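Local coordinates for biogenic amine-binding protein (Rhodnius prolixus, PDB 4GET) that probably binds biogenic amines in the pocket of a lipocalin-type beta-barrel, at residues G22-T27 with T44-Q49; I26-L31 with E143-D148; A91-V96 with D104-Q109. All blocks are in the same frame, centred on the assembly; numbering follows the deposited sequence.

Interaction 1: residues G22-T27 with T44-Q49; sequences GSWYIT and TKFLHQ
Trp24 and Phe46 meet on the face of the sheet that also carries Ile26 and Thr44. Phe46 has CG between its backbone N and carbonyl carbon (chi1 55°), which swings the ring back across the neighbouring strand, and Trp24 CB sits over its face, 3.4 Å from Phe46 CZ. The indole itself slides off to one side, so the two near-parallel rings barely overlap. Ile26 CG1 comes to the rim of the same phenyl, and Ile26 CD1 lies alongside Thr44 CG2 at 3.5 Å. His48 approaches the indole edge in its plane: Trp24 NE1 is 3.0 Å from His48 NE2, but the bond is weak and bent (122° at the hydrogen). Glu58 takes the other imidazole nitrogen, ND1, and so helps fix the ring's rotation.

On the reverse face, Lys45 runs fully extended beside Tyr25, its CG over the ring face, and Lys45 NZ gives a hydrogen bond of 3.0 Å to Tyr25 OH; Asp181 makes a salt bridge to the same ammonium. Ser23 CB packs tightly on Leu47 CD2, 3.5 Å away. Backbone bonds join Trp24 and Phe46 in both directions, and Arg141 makes a cation-pi contact with the indole. Gly22-Ser23-Trp24 matches the Gly-X-Trp signature of lipocalins, whose first barrel strand carries this tryptophan beneath an arginine.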
loop_
_atom_site.group_PDB
_atom_site.type_symbol
_atom_site.label_atom_id
_atom_site.label_comp_id
_atom_site.label_asym_id
_atom_site.label_seq_id
_atom_site.Cartn_x
_atom_site.Cartn_y
_atom_site.Cartn_z
ATOM N N GLY A 22 -13.029 0.984 -2.530
ATOM C CA GLY A 22 -12.982 1.734 -1.294
ATOM C C GLY A 22 -11.580 2.239 -1.002
ATOM O O GLY A 22 -10.847 2.630 -1.921
ATOM N N SER A 23 -11.205 2.220 0.277
ATOM C CA SER A 23 -9.899 2.707 0.721
ATOM C C SER A 23 -9.309 1.813 1.801
ATOM O O SER A 23 -10.009 0.983 2.379
ATOM C CB SER A 23 -10.023 4.125 1.271
ATOM O OG SER A 23 -10.745 4.115 2.487
ATOM N N TRP A 24 -8.019 1.997 2.069
ATOM C CA TRP A 24 -7.305 1.254 3.104
ATOM C C TRP A 24 -6.486 2.217 3.960
ATOM O O TRP A 24 -6.128 3.300 3.512
ATOM C CB TRP A 24 -6.343 0.238 2.483
ATOM C CG TRP A 24 -6.967 -0.892 1.696
ATOM C CD1 TRP A 24 -7.221 -0.911 0.358
ATOM C CD2 TRP A 24 -7.364 -2.180 2.196
ATOM N NE1 TRP A 24 -7.769 -2.117 -0.006
ATOM C CE2 TRP A 24 -7.863 -2.915 1.101
ATOM C CE3 TRP A 24 -7.353 -2.779 3.462
ATOM C CZ2 TRP A 24 -8.350 -4.214 1.235
ATOM C CZ3 TRP A 24 -7.839 -4.066 3.590
ATOM C CH2 TRP A 24 -8.329 -4.769 2.488
ATOM N N TYR A 25 -6.181 1.817 5.189
ATOM C CA TYR A 25 -5.264 2.577 6.030
ATOM C C TYR A 25 -4.080 1.680 6.342
ATOM O O TYR A 25 -4.253 0.486 6.580
ATOM C CB TYR A 25 -5.929 3.005 7.342
ATOM C CG TYR A 25 -7.111 3.945 7.183
ATOM C CD1 TYR A 25 -8.389 3.453 6.962
ATOM C CD2 TYR A 25 -6.946 5.319 7.268
ATOM C CE1 TYR A 25 -9.473 4.304 6.822
ATOM C CE2 TYR A 25 -8.021 6.180 7.122
ATOM C CZ TYR A 25 -9.283 5.664 6.901
ATOM O OH TYR A 25 -10.355 6.513 6.762
ATOM N N ILE A 26 -2.878 2.247 6.338
ATOM C CA ILE A 26 -1.697 1.483 6.717
ATOM C C ILE A 26 -1.431 1.671 8.213
ATOM O O ILE A 26 -1.081 2.761 8.674
ATOM C CB ILE A 26 -0.474 1.837 5.859
ATOM C CG1 ILE A 26 -0.765 1.535 4.380
ATOM C CG2 ILE A 26 0.761 1.064 6.338
ATOM C CD1 ILE A 26 0.400 1.845 3.425
ATOM N N THR A 27 -1.633 0.597 8.963
ATOM C CA THR A 27 -1.661 0.674 10.419
ATOM C C THR A 27 -0.306 0.349 11.028
ATOM O O THR A 27 0.101 0.971 12.002
ATOM C CB THR A 27 -2.715 -0.288 11.003
ATOM O OG1 THR A 27 -2.450 -1.621 10.544
ATOM C CG2 THR A 27 -4.120 0.124 10.564
ATOM N N THR A 44 -0.689 6.778 6.316
ATOM C CA THR A 44 -1.011 6.555 4.916
ATOM C C THR A 44 -2.413 6.014 4.743
ATOM O O THR A 44 -2.813 5.055 5.392
ATOM C CB THR A 44 -0.050 5.573 4.240
ATOM O OG1 THR A 44 1.238 6.184 4.090
ATOM C CG2 THR A 44 -0.579 5.189 2.874
ATOM N N LYS A 45 -3.156 6.660 3.860
ATOM C CA LYS A 45 -4.440 6.170 3.427
ATOM C C LYS A 45 -4.399 6.160 1.912
ATOM O O LYS A 45 -3.837 7.071 1.293
ATOM C CB LYS A 45 -5.567 7.087 3.921
ATOM C CG LYS A 45 -6.957 6.684 3.436
ATOM C CD LYS A 45 -8.033 7.572 4.074
ATOM C CE LYS A 45 -9.436 7.133 3.695
ATOM N NZ LYS A 45 -10.479 8.099 4.166
ATOM N N PHE A 46 -4.973 5.127 1.311
ATOM C CA PHE A 46 -5.111 5.118 -0.132
ATOM C C PHE A 46 -6.491 4.693 -0.588
ATOM O O PHE A 46 -7.215 3.987 0.120
ATOM C CB PHE A 46 -4.002 4.314 -0.825
ATOM C CG PHE A 46 -3.860 2.895 -0.339
ATOM C CD1 PHE A 46 -4.210 1.832 -1.159
ATOM C CD2 PHE A 46 -3.344 2.622 0.918
ATOM C CE1 PHE A 46 -4.063 0.526 -0.729
ATOM C CE2 PHE A 46 -3.192 1.307 1.353
ATOM C CZ PHE A 46 -3.553 0.266 0.532
ATOM N N LEU A 47 -6.845 5.183 -1.769
ATOM C CA LEU A 47 -8.095 4.878 -2.434
ATOM C C LEU A 47 -7.723 4.117 -3.681
ATOM O O LEU A 47 -6.766 4.472 -4.349
ATOM C CB LEU A 47 -8.763 6.169 -2.893
ATOM C CG LEU A 47 -9.635 7.017 -1.988
ATOM C CD1 LEU A 47 -10.216 8.168 -2.822
ATOM C CD2 LEU A 47 -10.732 6.155 -1.439
ATOM N N HIS A 48 -8.474 3.090 -4.030
ATOM C CA HIS A 48 -8.276 2.550 -5.357
ATOM C C HIS A 48 -9.534 2.130 -6.086
ATOM O O HIS A 48 -10.648 2.261 -5.577
ATOM C CB HIS A 48 -7.165 1.485 -5.416
ATOM C CG HIS A 48 -7.211 0.471 -4.319
ATOM N ND1 HIS A 48 -6.075 -0.150 -3.840
ATOM C CD2 HIS A 48 -8.248 -0.053 -3.628
ATOM C CE1 HIS A 48 -6.414 -1.008 -2.895
ATOM N NE2 HIS A 48 -7.726 -0.969 -2.750
ATOM N N GLN A 49 -9.339 1.673 -7.314
ATOM C CA GLN A 49 -10.447 1.314 -8.171
ATOM C C GLN A 49 -9.950 0.447 -9.310
ATOM O O GLN A 49 -8.817 0.587 -9.777
ATOM C CB GLN A 49 -11.098 2.568 -8.743
ATOM C CG GLN A 49 -10.189 3.336 -9.674
ATOM C CD GLN A 49 -10.917 4.411 -10.448
ATOM O OE1 GLN A 49 -11.985 4.875 -10.043
ATOM N NE2 GLN A 49 -10.342 4.810 -11.579
HETATM O O HOH W 1 0.912 4.501 7.692
#

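Interaction 2: residues I26-L31 with E143-D148; sequences ITHYKL and ENVKED
Thr27 and Val145 carry most of this small contact, in which the first barrel strand meets an irregular stretch of chain. Thr27 points toward the 143-148 segment and spreads its two branches over it. The methyl CG2 rests on backbone, 3.4 Å from Glu143 O, while the hydroxyl OG1 lies 3.6 Å from Val145 CG1. That same valine methyl also reaches the rim of the imidazole, near its plane, with His28 CE1 at 3.7 Å. The methyl thus sits between the two, the valine side chain crossing each of theirs at about a right angle. Val145 is modelled with CG1 almost eclipsing its backbone N (chi1 -2°), an unusual conformation best read with caution.

One step out, the pair is joined by a bond between neighbours: Thr27 OG1 and His28 ND1 are 2.9 Å apart and hydrogen-bonded, with either able to donate. Thr27 OG1 sits between backbone N and carbonyl carbon (chi1 56°), which turns it toward the imidazole; a second, weak bond ties it to Val138 O. Leu164 adds further packing against His28. On the other segment, Asn144 O is held by the hydroxyls of Ser140 and Thr142, so the turn leaving strand 130-140 is fixed just before Val145.

Farther out, Thr27 and His28 both make backbone bonds with Val138. With Thr27 in a helix-like conformation, this is consistent with a classic beta bulge in strand 23-31. Thr27 also bonds through its backbone to Ala170, beside the short strand 168-169. A chain that leaves the last barrel strand, passes the first one and runs on to an outer helix, here 150-159, is characteristic of the lipocalin fold.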
loop_
_atom_site.group_PDB
_atom_site.type_symbol
_atom_site.label_atom_id
_atom_site.label_comp_id
_atom_site.label_asym_id
_atom_site.label_seq_id
_atom_site.Cartn_x
_atom_site.Cartn_y
_atom_site.Cartn_z
ATOM N N ILE A 26 -2.878 2.247 6.338
ATOM C CA ILE A 26 -1.697 1.483 6.717
ATOM C C ILE A 26 -1.431 1.671 8.213
ATOM O O ILE A 26 -1.081 2.761 8.674
ATOM C CB ILE A 26 -0.474 1.837 5.859
ATOM C CG1 ILE A 26 -0.765 1.535 4.380
ATOM C CG2 ILE A 26 0.761 1.064 6.338
ATOM C CD1 ILE A 26 0.400 1.845 3.425
ATOM N N THR A 27 -1.633 0.597 8.963
ATOM C CA THR A 27 -1.661 0.674 10.419
ATOM C C THR A 27 -0.306 0.349 11.028
ATOM O O THR A 27 0.101 0.971 12.002
ATOM C CB THR A 27 -2.715 -0.288 11.003
ATOM O OG1 THR A 27 -2.450 -1.621 10.544
ATOM C CG2 THR A 27 -4.120 0.124 10.564
ATOM N N HIS A 28 0.383 -0.635 10.456
ATOM C CA HIS A 28 1.700 -1.046 10.940
ATOM C C HIS A 28 2.560 -1.414 9.750
ATOM O O HIS A 28 2.057 -1.934 8.756
ATOM C CB HIS A 28 1.611 -2.293 11.817
ATOM C CG HIS A 28 0.629 -2.197 12.945
ATOM N ND1 HIS A 28 -0.733 -2.244 12.755
ATOM C CD2 HIS A 28 0.820 -2.109 14.283
ATOM C CE1 HIS A 28 -1.344 -2.168 13.927
ATOM N NE2 HIS A 28 -0.425 -2.079 14.868
ATOM N N TYR A 29 3.863 -1.188 9.862
ATOM C CA TYR A 29 4.761 -1.563 8.785
ATOM C C TYR A 29 6.250 -1.564 9.149
ATOM O O TYR A 29 6.680 -0.922 10.108
ATOM C CB TYR A 29 4.521 -0.655 7.577
ATOM C CG TYR A 29 4.809 0.806 7.826
ATOM C CD1 TYR A 29 6.093 1.318 7.678
ATOM C CD2 TYR A 29 3.790 1.682 8.193
ATOM C CE1 TYR A 29 6.354 2.667 7.889
ATOM C CE2 TYR A 29 4.037 3.025 8.406
ATOM C CZ TYR A 29 5.320 3.517 8.255
ATOM O OH TYR A 29 5.564 4.860 8.463
ATOM N N LYS A 30 7.021 -2.306 8.364
ATOM C CA LYS A 30 8.473 -2.244 8.409
ATOM C C LYS A 30 9.000 -1.802 7.053
ATOM O O LYS A 30 8.627 -2.348 6.015
ATOM C CB LYS A 30 9.067 -3.600 8.785
ATOM C CG LYS A 30 10.589 -3.647 8.704
ATOM C CD LYS A 30 11.115 -5.016 9.127
ATOM C CE LYS A 30 12.626 -5.099 9.001
ATOM N NZ LYS A 30 13.094 -6.478 9.261
ATOM N N LEU A 31 9.868 -0.804 7.069
ATOM C CA LEU A 31 10.420 -0.246 5.847
ATOM C C LEU A 31 11.934 -0.395 5.841
ATOM O O LEU A 31 12.627 0.297 6.582
ATOM C CB LEU A 31 10.053 1.233 5.749
ATOM C CG LEU A 31 10.617 1.992 4.557
ATOM C CD1 LEU A 31 9.876 1.596 3.298
ATOM C CD2 LEU A 31 10.511 3.488 4.802
ATOM N N GLU A 143 -9.136 2.827 10.702
ATOM C CA GLU A 143 -7.896 3.453 11.148
ATOM C C GLU A 143 -7.086 2.530 12.063
ATOM O O GLU A 143 -5.859 2.634 12.156
ATOM C CB GLU A 143 -8.191 4.806 11.798
ATOM C CG GLU A 143 -8.844 5.783 10.827
ATOM C CD GLU A 143 -9.017 7.179 11.388
ATOM O OE1 GLU A 143 -9.909 7.902 10.900
ATOM O OE2 GLU A 143 -8.260 7.559 12.303
ATOM N N ASN A 144 -7.785 1.614 12.719
ATOM C CA ASN A 144 -7.143 0.567 13.501
ATOM C C ASN A 144 -7.557 -0.780 12.939
ATOM O O ASN A 144 -8.636 -0.908 12.362
ATOM C CB ASN A 144 -7.570 0.652 14.968
ATOM C CG ASN A 144 -7.405 2.043 15.540
ATOM O OD1 ASN A 144 -6.377 2.361 16.137
ATOM N ND2 ASN A 144 -8.419 2.883 15.356
ATOM N N VAL A 145 -6.714 -1.789 13.099
ATOM C CA VAL A 145 -7.147 -3.127 12.730
ATOM C C VAL A 145 -8.156 -3.615 13.765
ATOM O O VAL A 145 -7.978 -3.418 14.975
ATOM C CB VAL A 145 -5.969 -4.115 12.533
ATOM C CG1 VAL A 145 -4.626 -3.415 12.719
ATOM C CG2 VAL A 145 -6.107 -5.305 13.443
ATOM N N LYS A 146 -9.243 -4.212 13.286
ATOM C CA LYS A 146 -10.299 -4.639 14.184
ATOM C C LYS A 146 -9.788 -5.772 15.072
ATOM O O LYS A 146 -9.256 -6.769 14.581
ATOM C CB LYS A 146 -11.554 -5.049 13.406
ATOM C CG LYS A 146 -12.808 -5.126 14.277
ATOM C CD LYS A 146 -14.055 -5.481 13.472
ATOM C CE LYS A 146 -15.307 -5.490 14.349
ATOM N NZ LYS A 146 -15.222 -6.495 15.452
ATOM N N GLU A 147 -9.945 -5.602 16.381
ATOM C CA GLU A 147 -9.395 -6.532 17.361
ATOM C C GLU A 147 -9.573 -8.002 16.974
ATOM O O GLU A 147 -8.673 -8.811 17.191
ATOM C CB GLU A 147 -9.995 -6.262 18.748
ATOM C CG GLU A 147 -9.186 -6.832 19.909
ATOM C CD GLU A 147 -9.337 -8.337 20.062
ATOM O OE1 GLU A 147 -10.361 -8.890 19.603
ATOM O OE2 GLU A 147 -8.424 -8.965 20.644
ATOM N N ASP A 148 -10.718 -8.344 16.388
ATOM C CA ASP A 148 -11.035 -9.744 16.105
ATOM C C ASP A 148 -10.286 -10.370 14.923
ATOM O O ASP A 148 -10.500 -11.544 14.607
ATOM C CB ASP A 148 -12.548 -9.949 15.955
ATOM C CG ASP A 148 -13.140 -9.130 14.831
ATOM O OD1 ASP A 148 -12.461 -8.953 13.801
ATOM O OD2 ASP A 148 -14.289 -8.663 14.978
#

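Interaction 3: residues A91-V96 with D104-Q109; sequences AKNVIV and DERTLQ
Ala91-Val96 and Asp104-Gln109 run antiparallel, their axes 4.7 Å apart at closest and 161° between their directions. Ala91/Leu108, Asn93/Arg106 and Ile95/Asp104 are the hydrogen-bonded pairs, each bonded both ways; Lys92/Thr107 and Val94/Glu105 are the non-hydrogen-bonded pairs between them. The ladder is slacker at the Ile95 end, where Asp104 N to Ile95 O stretches to 3.3 Å.

Asn93 and Arg106 lie side by side on one face. Arg106 CG sits between backbone N and carbonyl carbon (chi1 73°), and bends farther along bring the guanidinium over to Asn93. Two of its nitrogens converge on one oxygen: Arg106 NH2 is 2.6 Å and Arg106 NE 3.0 Å from Asn93 OD1, which lies in the guanidinium plane. The reverse is not true, for the amide is turned 48° to the guanidinium, and both donors reach OD1 from the same side of the amide plane, NH2 well above it. Asp73 and Ser75 accept from Asn93 ND2 and so hold the amide in this rotation. Ile95 CD1 and Leu108 CD1 cover opposite faces of the guanidinium near its rim, and Asn93 CB packs against Leu108 CD1 at 3.5 Å.

On the other face, Lys92 CE lies 3.2 Å from Glu105 OE1, but Lys92 NZ is too far for a salt bridge. Glu105 OE2 bonds to Tyr195 OH.

Strand 69-78 flanks 91-96, and strand 120-127 flanks 104-109. Arg106 also touches Tyr133 of strand 130-140 and lies near a bound Tris, probably from the crystallisation liquor, consistent with the Asn93 and Arg106 side facing the barrel interior; Tyr195 packs against Val94 on the other side.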
loop_
_atom_site.group_PDB
_atom_site.type_symbol
_atom_site.label_atom_id
_atom_site.label_comp_id
_atom_site.label_asym_id
_atom_site.label_seq_id
_atom_site.Cartn_x
_atom_site.Cartn_y
_atom_site.Cartn_z
ATOM N N ALA A 91 3.392 -2.966 -10.610
ATOM C CA ALA A 91 2.759 -1.696 -10.870
ATOM C C ALA A 91 3.798 -0.651 -11.213
ATOM O O ALA A 91 4.968 -0.761 -10.819
ATOM C CB ALA A 91 1.950 -1.263 -9.668
ATOM N N LYS A 92 3.374 0.344 -11.983
ATOM C CA LYS A 92 4.161 1.549 -12.165
ATOM C C LYS A 92 3.694 2.541 -11.110
ATOM O O LYS A 92 2.553 2.989 -11.135
ATOM C CB LYS A 92 3.963 2.132 -13.567
ATOM C CG LYS A 92 4.440 3.577 -13.716
ATOM C CD LYS A 92 5.902 3.746 -13.334
ATOM C CE LYS A 92 6.769 4.043 -14.547
ATOM N NZ LYS A 92 6.872 2.882 -15.472
ATOM N N ASN A 93 4.564 2.852 -10.156
ATOM C CA ASN A 93 4.199 3.783 -9.105
ATOM C C ASN A 93 4.848 5.147 -9.326
ATOM O O ASN A 93 6.066 5.263 -9.485
ATOM C CB ASN A 93 4.546 3.221 -7.726
ATOM C CG ASN A 93 4.199 4.186 -6.607
ATOM O OD1 ASN A 93 5.051 4.937 -6.141
ATOM N ND2 ASN A 93 2.939 4.182 -6.183
ATOM N N VAL A 94 4.010 6.173 -9.356
ATOM C CA VAL A 94 4.451 7.525 -9.639
ATOM C C VAL A 94 4.279 8.438 -8.428
ATOM O O VAL A 94 3.175 8.579 -7.895
ATOM C CB VAL A 94 3.667 8.110 -10.831
ATOM C CG1 VAL A 94 4.177 9.515 -11.177
ATOM C CG2 VAL A 94 3.780 7.196 -12.022
ATOM N N ILE A 95 5.374 9.047 -7.985
ATOM C CA ILE A 95 5.296 10.070 -6.947
ATOM C C ILE A 95 4.906 11.405 -7.581
ATOM O O ILE A 95 5.517 11.847 -8.554
ATOM C CB ILE A 95 6.598 10.183 -6.158
ATOM C CG1 ILE A 95 6.872 8.867 -5.424
ATOM C CG2 ILE A 95 6.516 11.321 -5.154
ATOM C CD1 ILE A 95 8.205 8.832 -4.697
ATOM N N VAL A 96 3.869 12.027 -7.032
ATOM C CA VAL A 96 3.247 13.188 -7.648
ATOM C C VAL A 96 3.022 14.285 -6.625
ATOM O O VAL A 96 3.026 14.035 -5.420
ATOM C CB VAL A 96 1.868 12.828 -8.233
ATOM C CG1 VAL A 96 2.003 11.773 -9.318
ATOM C CG2 VAL A 96 0.920 12.354 -7.115
ATOM N N ASP A 104 8.660 11.678 -9.527
ATOM C CA ASP A 104 9.536 10.536 -9.732
ATOM C C ASP A 104 8.686 9.322 -10.036
ATOM O O ASP A 104 7.484 9.317 -9.770
ATOM C CB ASP A 104 10.356 10.271 -8.475
ATOM C CG ASP A 104 11.610 9.478 -8.760
ATOM O OD1 ASP A 104 11.704 8.877 -9.855
ATOM O OD2 ASP A 104 12.506 9.460 -7.889
ATOM N N GLU A 105 9.307 8.287 -10.586
ATOM C CA GLU A 105 8.588 7.057 -10.898
ATOM C C GLU A 105 9.462 5.820 -10.698
ATOM O O GLU A 105 10.690 5.885 -10.750
ATOM C CB GLU A 105 8.005 7.103 -12.323
ATOM C CG GLU A 105 9.031 7.314 -13.425
ATOM C CD GLU A 105 8.397 7.593 -14.791
ATOM O OE1 GLU A 105 8.320 6.660 -15.624
ATOM O OE2 GLU A 105 7.988 8.752 -15.035
ATOM N N ARG A 106 8.807 4.693 -10.453
ATOM C CA ARG A 106 9.499 3.444 -10.219
ATOM C C ARG A 106 8.541 2.296 -10.489
ATOM O O ARG A 106 7.337 2.492 -10.681
ATOM C CB ARG A 106 10.011 3.370 -8.776
ATOM C CG ARG A 106 8.904 3.146 -7.754
ATOM C CD ARG A 106 9.183 3.788 -6.392
ATOM N NE ARG A 106 7.941 4.314 -5.810
ATOM C CZ ARG A 106 7.755 4.590 -4.519
ATOM N NH1 ARG A 106 8.737 4.383 -3.648
ATOM N NH2 ARG A 106 6.580 5.069 -4.096
ATOM N N THR A 107 9.094 1.093 -10.502
ATOM C CA THR A 107 8.305 -0.105 -10.652
ATOM C C THR A 107 8.238 -0.807 -9.299
ATOM O O THR A 107 9.257 -0.955 -8.627
ATOM C CB THR A 107 8.948 -1.023 -11.685
ATOM O OG1 THR A 107 9.128 -0.297 -12.907
ATOM C CG2 THR A 107 8.078 -2.231 -11.949
ATOM N N LEU A 108 7.038 -1.215 -8.888
ATOM C CA LEU A 108 6.887 -1.980 -7.650
ATOM C C LEU A 108 6.302 -3.360 -7.899
ATOM O O LEU A 108 5.359 -3.518 -8.678
ATOM C CB LEU A 108 6.003 -1.242 -6.645
ATOM C CG LEU A 108 6.473 0.154 -6.234
ATOM C CD1 LEU A 108 5.460 0.807 -5.321
ATOM C CD2 LEU A 108 7.818 0.075 -5.570
ATOM N N GLN A 109 6.880 -4.357 -7.239
ATOM C CA GLN A 109 6.294 -5.690 -7.175
ATOM C C GLN A 109 5.474 -5.751 -5.904
ATOM O O GLN A 109 5.989 -5.508 -4.805
ATOM C CB GLN A 109 7.393 -6.752 -7.142
ATOM C CG GLN A 109 8.422 -6.570 -8.244
ATOM C CD GLN A 109 9.541 -7.595 -8.200
ATOM O OE1 GLN A 109 9.627 -8.413 -7.277
ATOM N NE2 GLN A 109 10.407 -7.558 -9.207
#

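From the N terminus, strand 23-31 is the first strand, and interaction 1 soon closes a loop by pairing it with strand 43-50. Interaction 3 follows in series, closing the tighter hairpin of strands 88-96 and 102-115. Interaction 2 starts from the same strand as interaction 1, shares Ile26 and Thr27 with it, and reaches 143-148 more than a hundred residues on; the whole of interaction 3 falls within that span. Interactions 1 and 2 touch where Tyr25 packs on Glu143. Interaction 3 stands apart, its centre about 17 Å from that of interaction 1 and 23 Å from that of interaction 2. Interactions 1 and 3 link barrel strands, whereas interaction 2 ties the chain beyond strand 130-140, the last of the barrel, back to the first.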